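Local structure of insecticidal crystal protein Cry7Cal (Bacillus thuringiensis, 5ZI1) at residues L155-A158 with E159-A163; Q169-I172 with D173-N177; G206-G209 with K210-E213; S276-F279 with V280-E283. The protein is an insecticidal toxin active against the locust Locusta migratoria manilensis and, like other delta endotoxins, probably recognises a receptor on its target cells. All coordinates share one frame; numbering follows the deposited sequence.

Contact 1: residues L155-A158 with E159-A163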
loop_
_atom_site.group_PDB
_atom_site.type_symbol
_atom_site.label_atom_id
_atom_site.label_comp_id
_atom_site.label_asym_id
_atom_site.label_seq_id
_atom_site.Cartn_x
_atom_site.Cartn_y
_atom_site.Cartn_z
ATOM N N LEU A 155 22.719 -2.998 -1.241
ATOM C CA LEU A 155 23.636 -2.134 -0.514
ATOM C C LEU A 155 23.622 -2.469 0.969
ATOM O O LEU A 155 24.652 -2.340 1.641
ATOM C CB LEU A 155 23.281 -0.660 -0.763
ATOM C CG LEU A 155 23.779 -0.104 -2.107
ATOM C CD1 LEU A 155 23.030 1.146 -2.572
ATOM C CD2 LEU A 155 25.291 0.155 -1.987
ATOM N N LYS A 156 22.479 -2.945 1.479
ATOM C CA LYS A 156 22.410 -3.401 2.862
ATOM C C LYS A 156 23.460 -4.468 3.147
ATOM O O LYS A 156 24.015 -4.522 4.249
ATOM C CB LYS A 156 21.007 -3.935 3.171
ATOM C CG LYS A 156 20.844 -4.499 4.579
ATOM C CD LYS A 156 19.396 -4.915 4.862
ATOM C CE LYS A 156 19.277 -5.680 6.175
ATOM N NZ LYS A 156 17.884 -5.729 6.694
ATOM N N ASN A 157 23.748 -5.326 2.165
ATOM C CA ASN A 157 24.696 -6.410 2.403
ATOM C C ASN A 157 26.058 -5.881 2.867
ATOM O O ASN A 157 26.708 -6.501 3.716
ATOM C CB ASN A 157 24.835 -7.273 1.147
ATOM C CG ASN A 157 23.620 -8.194 0.912
ATOM O OD1 ASN A 157 23.769 -9.311 0.421
ATOM N ND2 ASN A 157 22.424 -7.716 1.239
ATOM N N ALA A 158 26.499 -4.723 2.351
ATOM C CA ALA A 158 27.798 -4.193 2.775
ATOM C C ALA A 158 27.805 -3.895 4.268
ATOM O O ALA A 158 28.782 -4.200 4.969
ATOM C CB ALA A 158 28.171 -2.932 1.981
ATOM N N GLU A 159 26.712 -3.329 4.789
ATOM C CA GLU A 159 26.685 -3.069 6.221
ATOM C C GLU A 159 26.575 -4.355 7.015
ATOM O O GLU A 159 27.112 -4.442 8.126
ATOM C CB GLU A 159 25.550 -2.105 6.597
ATOM C CG GLU A 159 25.472 -1.905 8.123
ATOM C CD GLU A 159 26.222 -0.635 8.549
ATOM O OE1 GLU A 159 26.601 0.157 7.654
ATOM O OE2 GLU A 159 26.503 -0.439 9.761
ATOM N N LEU A 160 25.904 -5.368 6.463
ATOM C CA LEU A 160 25.770 -6.611 7.204
ATOM C C LEU A 160 27.069 -7.404 7.209
ATOM O O LEU A 160 27.483 -7.924 8.254
ATOM C CB LEU A 160 24.647 -7.467 6.622
ATOM C CG LEU A 160 23.208 -6.974 6.748
ATOM C CD1 LEU A 160 22.336 -7.808 5.829
ATOM C CD2 LEU A 160 22.737 -7.068 8.177
ATOM N N PHE A 161 27.718 -7.521 6.058
ATOM C CA PHE A 161 28.802 -8.471 5.906
ATOM C C PHE A 161 30.139 -7.836 5.528
ATOM O O PHE A 161 31.157 -8.543 5.550
ATOM C CB PHE A 161 28.435 -9.535 4.857
ATOM C CG PHE A 161 27.015 -10.085 4.985
ATOM C CD1 PHE A 161 26.596 -10.734 6.145
ATOM C CD2 PHE A 161 26.121 -9.990 3.920
ATOM C CE1 PHE A 161 25.309 -11.249 6.247
ATOM C CE2 PHE A 161 24.826 -10.512 4.012
ATOM C CZ PHE A 161 24.418 -11.136 5.173
ATOM N N GLY A 162 30.177 -6.536 5.215
ATOM C CA GLY A 162 31.388 -5.883 4.725
ATOM C C GLY A 162 32.640 -6.083 5.555
ATOM O O GLY A 162 33.653 -6.579 5.052
ATOM N N ALA A 163 32.575 -5.718 6.837
ATOM C CA ALA A 163 33.729 -5.883 7.720
ATOM C C ALA A 163 34.217 -7.326 7.741
ATOM O O ALA A 163 35.427 -7.576 7.780
ATOM C CB ALA A 163 33.384 -5.412 9.133
#

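Contact 2: residues Q169-I172 with D173-N177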
loop_
_atom_site.group_PDB
_atom_site.type_symbol
_atom_site.label_atom_id
_atom_site.label_comp_id
_atom_site.label_asym_id
_atom_site.label_seq_id
_atom_site.Cartn_x
_atom_site.Cartn_y
_atom_site.Cartn_z
ATOM N N GLN A 169 36.290 0.368 7.642
ATOM C CA GLN A 169 35.101 1.081 8.087
ATOM C C GLN A 169 34.739 2.200 7.119
ATOM O O GLN A 169 33.551 2.430 6.851
ATOM C CB GLN A 169 35.297 1.619 9.507
ATOM C CG GLN A 169 34.042 2.287 10.109
ATOM C CD GLN A 169 32.909 1.308 10.373
ATOM O OE1 GLN A 169 33.036 0.398 11.194
ATOM N NE2 GLN A 169 31.794 1.483 9.667
ATOM N N TYR A 170 35.740 2.889 6.562
ATOM C CA TYR A 170 35.438 4.010 5.679
ATOM C C TYR A 170 34.632 3.552 4.473
ATOM O O TYR A 170 33.756 4.275 3.995
ATOM C CB TYR A 170 36.725 4.712 5.216
ATOM C CG TYR A 170 37.524 3.946 4.176
ATOM C CD1 TYR A 170 37.170 3.973 2.816
ATOM C CD2 TYR A 170 38.645 3.216 4.542
ATOM C CE1 TYR A 170 37.896 3.266 1.874
ATOM C CE2 TYR A 170 39.391 2.524 3.599
ATOM C CZ TYR A 170 39.007 2.554 2.270
ATOM O OH TYR A 170 39.740 1.861 1.343
ATOM N N GLU A 171 34.948 2.374 3.947
ATOM C CA GLU A 171 34.274 1.875 2.761
ATOM C C GLU A 171 32.874 1.365 3.108
ATOM O O GLU A 171 31.924 1.618 2.367
ATOM C CB GLU A 171 35.135 0.790 2.108
ATOM C CG GLU A 171 34.707 0.433 0.699
ATOM C CD GLU A 171 35.630 -0.587 0.045
ATOM O OE1 GLU A 171 35.562 -0.739 -1.200
ATOM O OE2 GLU A 171 36.411 -1.242 0.776
ATOM N N ILE A 172 32.730 0.678 4.249
ATOM C CA ILE A 172 31.410 0.417 4.826
ATOM C C ILE A 172 30.627 1.711 4.972
ATOM O O ILE A 172 29.437 1.775 4.643
ATOM C CB ILE A 172 31.563 -0.292 6.186
ATOM C CG1 ILE A 172 32.254 -1.638 6.006
ATOM C CG2 ILE A 172 30.220 -0.433 6.897
ATOM C CD1 ILE A 172 32.613 -2.284 7.318
ATOM N N ASP A 173 31.296 2.778 5.448
ATOM C CA ASP A 173 30.614 4.057 5.646
ATOM C C ASP A 173 30.250 4.714 4.325
ATOM O O ASP A 173 29.242 5.429 4.252
ATOM C CB ASP A 173 31.479 5.015 6.465
ATOM C CG ASP A 173 31.546 4.641 7.944
ATOM O OD1 ASP A 173 30.836 3.709 8.386
ATOM O OD2 ASP A 173 32.296 5.315 8.679
ATOM N N LEU A 174 31.065 4.521 3.288
ATOM C CA LEU A 174 30.734 5.084 1.984
ATOM C C LEU A 174 29.464 4.447 1.432
ATOM O O LEU A 174 28.538 5.145 0.997
ATOM C CB LEU A 174 31.895 4.880 1.019
ATOM C CG LEU A 174 31.707 5.487 -0.379
ATOM C CD1 LEU A 174 31.781 7.013 -0.332
ATOM C CD2 LEU A 174 32.740 4.922 -1.351
ATOM N N PHE A 175 29.398 3.114 1.466
ATOM C CA PHE A 175 28.224 2.399 0.959
ATOM C C PHE A 175 26.962 2.782 1.724
ATOM O O PHE A 175 25.906 3.011 1.120
ATOM C CB PHE A 175 28.478 0.900 1.029
ATOM C CG PHE A 175 29.392 0.401 -0.056
ATOM C CD1 PHE A 175 29.114 0.661 -1.387
ATOM C CD2 PHE A 175 30.529 -0.310 0.255
ATOM C CE1 PHE A 175 29.947 0.202 -2.386
ATOM C CE2 PHE A 175 31.376 -0.770 -0.740
ATOM C CZ PHE A 175 31.086 -0.511 -2.063
ATOM N N TYR A 176 27.068 2.895 3.051
ATOM C CA TYR A 176 25.967 3.402 3.860
ATOM C C TYR A 176 25.478 4.748 3.346
ATOM O O TYR A 176 24.280 4.928 3.092
ATOM C CB TYR A 176 26.395 3.513 5.332
ATOM C CG TYR A 176 25.265 3.958 6.228
ATOM C CD1 TYR A 176 24.248 3.069 6.578
ATOM C CD2 TYR A 176 25.182 5.268 6.694
ATOM C CE1 TYR A 176 23.185 3.465 7.379
ATOM C CE2 TYR A 176 24.128 5.682 7.506
ATOM C CZ TYR A 176 23.127 4.766 7.850
ATOM O OH TYR A 176 22.063 5.138 8.658
ATOM N N ASN A 177 26.396 5.702 3.156
ATOM C CA ASN A 177 25.982 7.037 2.727
ATOM C C ASN A 177 25.458 7.032 1.301
ATOM O O ASN A 177 24.529 7.775 0.979
ATOM C CB ASN A 177 27.137 8.030 2.857
ATOM C CG ASN A 177 27.553 8.244 4.300
ATOM O OD1 ASN A 177 26.727 8.196 5.213
ATOM N ND2 ASN A 177 28.834 8.497 4.509
#

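Contact 3: residues G206-G209 with K210-E213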
loop_
_atom_site.group_PDB
_atom_site.type_symbol
_atom_site.label_atom_id
_atom_site.label_comp_id
_atom_site.label_asym_id
_atom_site.label_seq_id
_atom_site.Cartn_x
_atom_site.Cartn_y
_atom_site.Cartn_z
ATOM N N GLY A 206 -11.862 12.065 -23.354
ATOM C CA GLY A 206 -12.839 10.998 -23.414
ATOM C C GLY A 206 -13.981 11.227 -22.453
ATOM O O GLY A 206 -14.040 12.221 -21.731
ATOM N N VAL A 207 -14.922 10.279 -22.477
ATOM C CA VAL A 207 -16.022 10.282 -21.514
ATOM C C VAL A 207 -15.456 10.257 -20.102
ATOM O O VAL A 207 -14.601 9.423 -19.770
ATOM C CB VAL A 207 -16.948 9.089 -21.779
ATOM C CG1 VAL A 207 -18.084 9.031 -20.758
ATOM C CG2 VAL A 207 -17.499 9.187 -23.190
ATOM N N LYS A 208 -15.926 11.178 -19.261
ATOM C CA LYS A 208 -15.290 11.371 -17.960
ATOM C C LYS A 208 -15.320 10.099 -17.121
ATOM O O LYS A 208 -14.330 9.768 -16.452
ATOM C CB LYS A 208 -15.952 12.525 -17.217
ATOM C CG LYS A 208 -14.940 13.438 -16.532
ATOM C CD LYS A 208 -13.819 13.769 -17.506
ATOM C CE LYS A 208 -13.266 15.143 -17.306
ATOM N NZ LYS A 208 -12.421 15.511 -18.486
ATOM N N GLY A 209 -16.431 9.349 -17.179
ATOM C CA GLY A 209 -16.528 8.122 -16.398
ATOM C C GLY A 209 -15.423 7.134 -16.720
ATOM O O GLY A 209 -14.808 6.546 -15.824
ATOM N N LYS A 210 -15.164 6.924 -18.005
ATOM C CA LYS A 210 -14.049 6.063 -18.370
ATOM C C LYS A 210 -12.702 6.737 -18.110
ATOM O O LYS A 210 -11.692 6.047 -17.970
ATOM C CB LYS A 210 -14.163 5.650 -19.840
ATOM C CG LYS A 210 -13.278 4.477 -20.231
ATOM C CD LYS A 210 -13.553 4.053 -21.660
ATOM C CE LYS A 210 -12.727 2.835 -22.047
ATOM N NZ LYS A 210 -13.233 2.236 -23.326
ATOM N N VAL A 211 -12.660 8.064 -18.054
ATOM C CA VAL A 211 -11.397 8.712 -17.746
ATOM C C VAL A 211 -11.046 8.467 -16.292
ATOM O O VAL A 211 -9.908 8.114 -15.965
ATOM C CB VAL A 211 -11.459 10.210 -18.083
ATOM C CG1 VAL A 211 -10.398 10.970 -17.309
ATOM C CG2 VAL A 211 -11.250 10.412 -19.566
ATOM N N TRP A 212 -12.038 8.572 -15.406
ATOM C CA TRP A 212 -11.810 8.231 -14.010
ATOM C C TRP A 212 -11.391 6.776 -13.847
ATOM O O TRP A 212 -10.453 6.473 -13.104
ATOM C CB TRP A 212 -13.051 8.501 -13.177
ATOM C CG TRP A 212 -12.700 8.399 -11.762
ATOM C CD1 TRP A 212 -12.106 9.363 -10.997
ATOM C CD2 TRP A 212 -12.869 7.261 -10.918
ATOM N NE1 TRP A 212 -11.914 8.902 -9.720
ATOM C CE2 TRP A 212 -12.363 7.612 -9.642
ATOM C CE3 TRP A 212 -13.399 5.983 -11.110
ATOM C CZ2 TRP A 212 -12.376 6.735 -8.570
ATOM C CZ3 TRP A 212 -13.414 5.116 -10.044
ATOM C CH2 TRP A 212 -12.907 5.491 -8.787
ATOM N N GLU A 213 -12.069 5.859 -14.538
ATOM C CA GLU A 213 -11.740 4.448 -14.382
ATOM C C GLU A 213 -10.280 4.179 -14.721
ATOM O O GLU A 213 -9.580 3.481 -13.981
ATOM C CB GLU A 213 -12.666 3.595 -15.246
ATOM C CG GLU A 213 -12.367 2.116 -15.171
ATOM C CD GLU A 213 -13.567 1.266 -15.619
ATOM O OE1 GLU A 213 -14.622 1.287 -14.945
ATOM O OE2 GLU A 213 -13.462 0.592 -16.659
#

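Contact 4: residues S276-F279 with V280-E283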
loop_
_atom_site.group_PDB
_atom_site.type_symbol
_atom_site.label_atom_id
_atom_site.label_comp_id
_atom_site.label_asym_id
_atom_site.label_seq_id
_atom_site.Cartn_x
_atom_site.Cartn_y
_atom_site.Cartn_z
ATOM N N SER A 276 -20.872 11.462 -13.895
ATOM C CA SER A 276 -20.694 12.910 -13.934
ATOM C C SER A 276 -19.741 13.320 -15.049
ATOM O O SER A 276 -18.859 12.561 -15.453
ATOM C CB SER A 276 -20.124 13.425 -12.605
ATOM O OG SER A 276 -19.893 14.815 -12.684
ATOM N N SER A 277 -19.927 14.536 -15.548
ATOM C CA SER A 277 -19.010 15.088 -16.531
ATOM C C SER A 277 -17.831 15.796 -15.876
ATOM O O SER A 277 -16.905 16.207 -16.576
ATOM C CB SER A 277 -19.750 16.046 -17.478
ATOM O OG SER A 277 -20.311 17.141 -16.770
ATOM N N GLU A 278 -17.837 15.916 -14.554
ATOM C CA GLU A 278 -16.755 16.540 -13.814
ATOM C C GLU A 278 -15.926 15.476 -13.102
ATOM O O GLU A 278 -16.463 14.614 -12.399
ATOM C CB GLU A 278 -17.300 17.586 -12.836
ATOM C CG GLU A 278 -18.418 18.431 -13.438
ATOM C CD GLU A 278 -17.887 19.452 -14.459
ATOM O OE1 GLU A 278 -16.680 19.786 -14.424
ATOM O OE2 GLU A 278 -18.656 19.907 -15.339
ATOM N N PHE A 279 -14.612 15.533 -13.315
ATOM C CA PHE A 279 -13.710 14.556 -12.716
ATOM C C PHE A 279 -13.736 14.644 -11.192
ATOM O O PHE A 279 -13.837 13.621 -10.500
ATOM C CB PHE A 279 -12.298 14.777 -13.262
ATOM C CG PHE A 279 -11.292 13.766 -12.803
ATOM C CD1 PHE A 279 -10.648 13.909 -11.570
ATOM C CD2 PHE A 279 -10.952 12.698 -13.614
ATOM C CE1 PHE A 279 -9.713 12.982 -11.144
ATOM C CE2 PHE A 279 -10.015 11.773 -13.198
ATOM C CZ PHE A 279 -9.388 11.920 -11.962
ATOM N N VAL A 280 -13.662 15.864 -10.649
ATOM C CA VAL A 280 -13.547 16.023 -9.197
ATOM C C VAL A 280 -14.771 15.455 -8.479
ATOM O O VAL A 280 -14.664 14.972 -7.342
ATOM C CB VAL A 280 -13.315 17.504 -8.839
ATOM C CG1 VAL A 280 -14.548 18.336 -9.132
ATOM C CG2 VAL A 280 -12.895 17.649 -7.388
ATOM N N LEU A 281 -15.943 15.492 -9.120
ATOM C CA LEU A 281 -17.140 14.943 -8.490
ATOM C C LEU A 281 -17.039 13.428 -8.367
ATOM O O LEU A 281 -17.299 12.861 -7.300
ATOM C CB LEU A 281 -18.384 15.347 -9.272
ATOM C CG LEU A 281 -18.654 16.849 -9.203
ATOM C CD1 LEU A 281 -19.987 17.192 -9.873
ATOM C CD2 LEU A 281 -18.616 17.338 -7.771
ATOM N N ILE A 282 -16.620 12.760 -9.439
ATOM C CA ILE A 282 -16.416 11.318 -9.379
ATOM C C ILE A 282 -15.395 10.970 -8.307
ATOM O O ILE A 282 -15.637 10.113 -7.447
ATOM C CB ILE A 282 -15.982 10.788 -10.753
ATOM C CG1 ILE A 282 -16.971 11.243 -11.832
ATOM C CG2 ILE A 282 -15.859 9.285 -10.690
ATOM C CD1 ILE A 282 -16.625 10.753 -13.249
ATOM N N GLU A 283 -14.222 11.615 -8.362
ATOM C CA GLU A 283 -13.151 11.315 -7.419
ATOM C C GLU A 283 -13.620 11.497 -5.981
ATOM O O GLU A 283 -13.382 10.633 -5.129
ATOM C CB GLU A 283 -11.919 12.188 -7.722
ATOM C CG GLU A 283 -10.753 12.075 -6.708
ATOM C CD GLU A 283 -9.956 10.772 -6.817
ATOM O OE1 GLU A 283 -10.365 9.879 -7.587
ATOM O OE2 GLU A 283 -8.909 10.630 -6.125
#

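Contact 1: residues L155-A158 with E159-A163
Ala158 and Gly162, Asn157 and Phe161, and Lys156 and Leu160 are three successive i to i+4 pairs near the C-terminal end of helix 141-165, part of the helical bundle that forms the N-terminal domain of this three-domain toxin. Ala158 is held through its backbone: its O takes the N-H of Gly162 at 2.7 Å. Its methyl group turns outward from the turn to pack on Phe117 of helix 107-127. Asn157 acts through backbone and side chain: its carbonyl O accepts from Phe161 N at 2.7 Å, and the two side chains swing to the same side, each CG lying beside its own backbone N (chi1 -75° for Asn157). Amide and ring run side by side; their planes are 88° apart. OD1 of Asn157 also bonds to the hydroxyl of Tyr93, so this buried oxygen is satisfied. In the third pair Leu160 N donates to Lys156 O at 3.0 Å, and the isobutyl group of Leu160 lies across the extended lysine chain, whose NZ goes on to bond the backbone O of His30. CD1 of Leu160 touches Lys156 CG at 3.8 Å and CE at 3.7 Å, while OD1 of Asn157 sits in the plane of the Phe161 ring, at its edge, 3.9 Å from CE2.

Contact 2: residues Q169-I172 with D173-N177
The carboxylate of Glu171 and the ring of Phe175 stand side by side with their planes only 16° apart, and the aliphatic part of the glutamate makes the contact: CG meets ring atom CE2 at 3.8 Å. The ring meets Phe117 edge-to-face and also packs on Leu155 and Ala158 of the preceding helix, while OE1 of Glu171 bonds to the hydroxyl of Tyr114. In the second pair of flat groups, the Gln169 amide and the Asp173 carboxylate are inclined to each other. Gln169 reaches its partner by folding back at chi2 (67°), which brings NE2 to Asp173 OD1 at 2.7 Å. The approach is from above the carboxylate plane, 45° out of it. OD1 also forms a salt bridge with Arg239 NH2, so two donors hold this oxygen and probably stabilise its negative charge. Arg239 also makes a cation-pi contact with Tyr176. In the backbone, Asp173 N donates to Gln169 O at 2.7 Å, so this pair is tied twice, by main chain and by side chain. Phe175 N reaches Glu171 O at 3.1 Å. These are i to i+4 pairs on the opening turns of helix 169-202, in the helical bundle of the N-terminal domain.

Contact 3: residues G206-G209 with K210-E213
Val207 O takes the N-H of Val211 at 2.9 Å, and with this bond helix 208-227 begins, Val207 standing at the N-cap position. The other backbone bonds follow in step. Trp212 N donates to Lys208 O at 2.8 Å and Glu213 N to Gly209 O at 3.1 Å, while Val211 N makes a second, weak bond to Lys208 O with an angle of 117°. Gly206, just before the cap, has a phi of 135°, a backbone shape that calls for glycine.

Van der Waals contacts with backbone carbonyls are made by Val211. Its CG2 lies beside its own backbone N, opposite the carbonyl carbon. This rotamer turns CG2 toward Val207 O, at 3.5 Å, and Gly206 O, at 4.0 Å. CB rests 3.3 Å from Lys208 O. The apolar packing is on Phe279, which the valine touches and whose ring the Trp212 indole also meets, planes about 55° apart.

The polar side-chain ends work outside this turn. Trp212 NE1 bonds to Glu283 OE1, and Glu213 OE2 bonds to the hydroxyl of Tyr272. The extended Lys210 chain touches Tyr272 as well. Main-chain bonds thus close the turn, which leaves the side chains to serve an interface: indole and carboxylate tie helix 208-227 to helix 279-286 and to the loop at Tyr272, both in the second delta endotoxin family region of the chain.

Contact 4: residues S276-F279 with V280-E283
An ST turn at Ser276 leads into the first turn of helix 279-286, and the serine itself packs on that helix through Leu281 and Ile282. Ser276 OG accepts the N-H of Glu278 at 3.0 Å in a nearly straight bond (167°). With OG opposite its backbone N (chi1 177°), the hydroxyl also lies 3.7 Å from Leu281 CD1, and Ser276 CB meets Ile282 CG1 at 3.9 Å. Ile282 CD1 lies 3.6 Å from Ser276 O. Glu278, at the N-cap position, lies alongside Leu281, its CB 3.9 Å from Leu281 CG.

Of the helical bonds, Ile282 N to Glu278 O is weak and long at 3.5 Å, whereas Glu283 N to Phe279 O is of normal length, 3.0 Å. Phe279 and Glu283 stand one turn apart by their i to i+4 spacing, and because each has CG anti to its own backbone N, the two side chains run the same way. Ring and carboxylate planes are 23° apart; only ring atom CE1 comes near Glu283 CB. Beyond the segment the Phe279 ring meets Tyr215 edge-to-face, and Glu283 OE2 forms a salt bridge with Arg219, both on helix 208-227. Backbone bonds between Ser276 and Phe439 also anchor the loop. In the three-domain toxin this is the N-terminal turn of a short helix, 279-286, lying against helix 208-227 of the bundle.

How the contacts relate
The four contacts form two pairs on opposite sides of the chain's centre. Contacts 1 and 2 lie on consecutive helices with centres 9 Å apart, and Ile172 joins them: its CD1 lies 3.5 Å from Ala163 N and its CG2 3.7 Å from Glu159 OE1. Arg239 ties the pair further, making salt bridges with both Glu159 and Asp173. The centres of contacts 3 and 4 are likewise 9 Å apart, but they belong to different domain families, so their meeting joins two parts of the toxin: Lys208 CB sits 3.4 Å from Ser276 O, and Trp212 CG 3.5 Å from Ile282 CG2. Contacts 1 and 4 are about 34 Å apart at their nearest atoms.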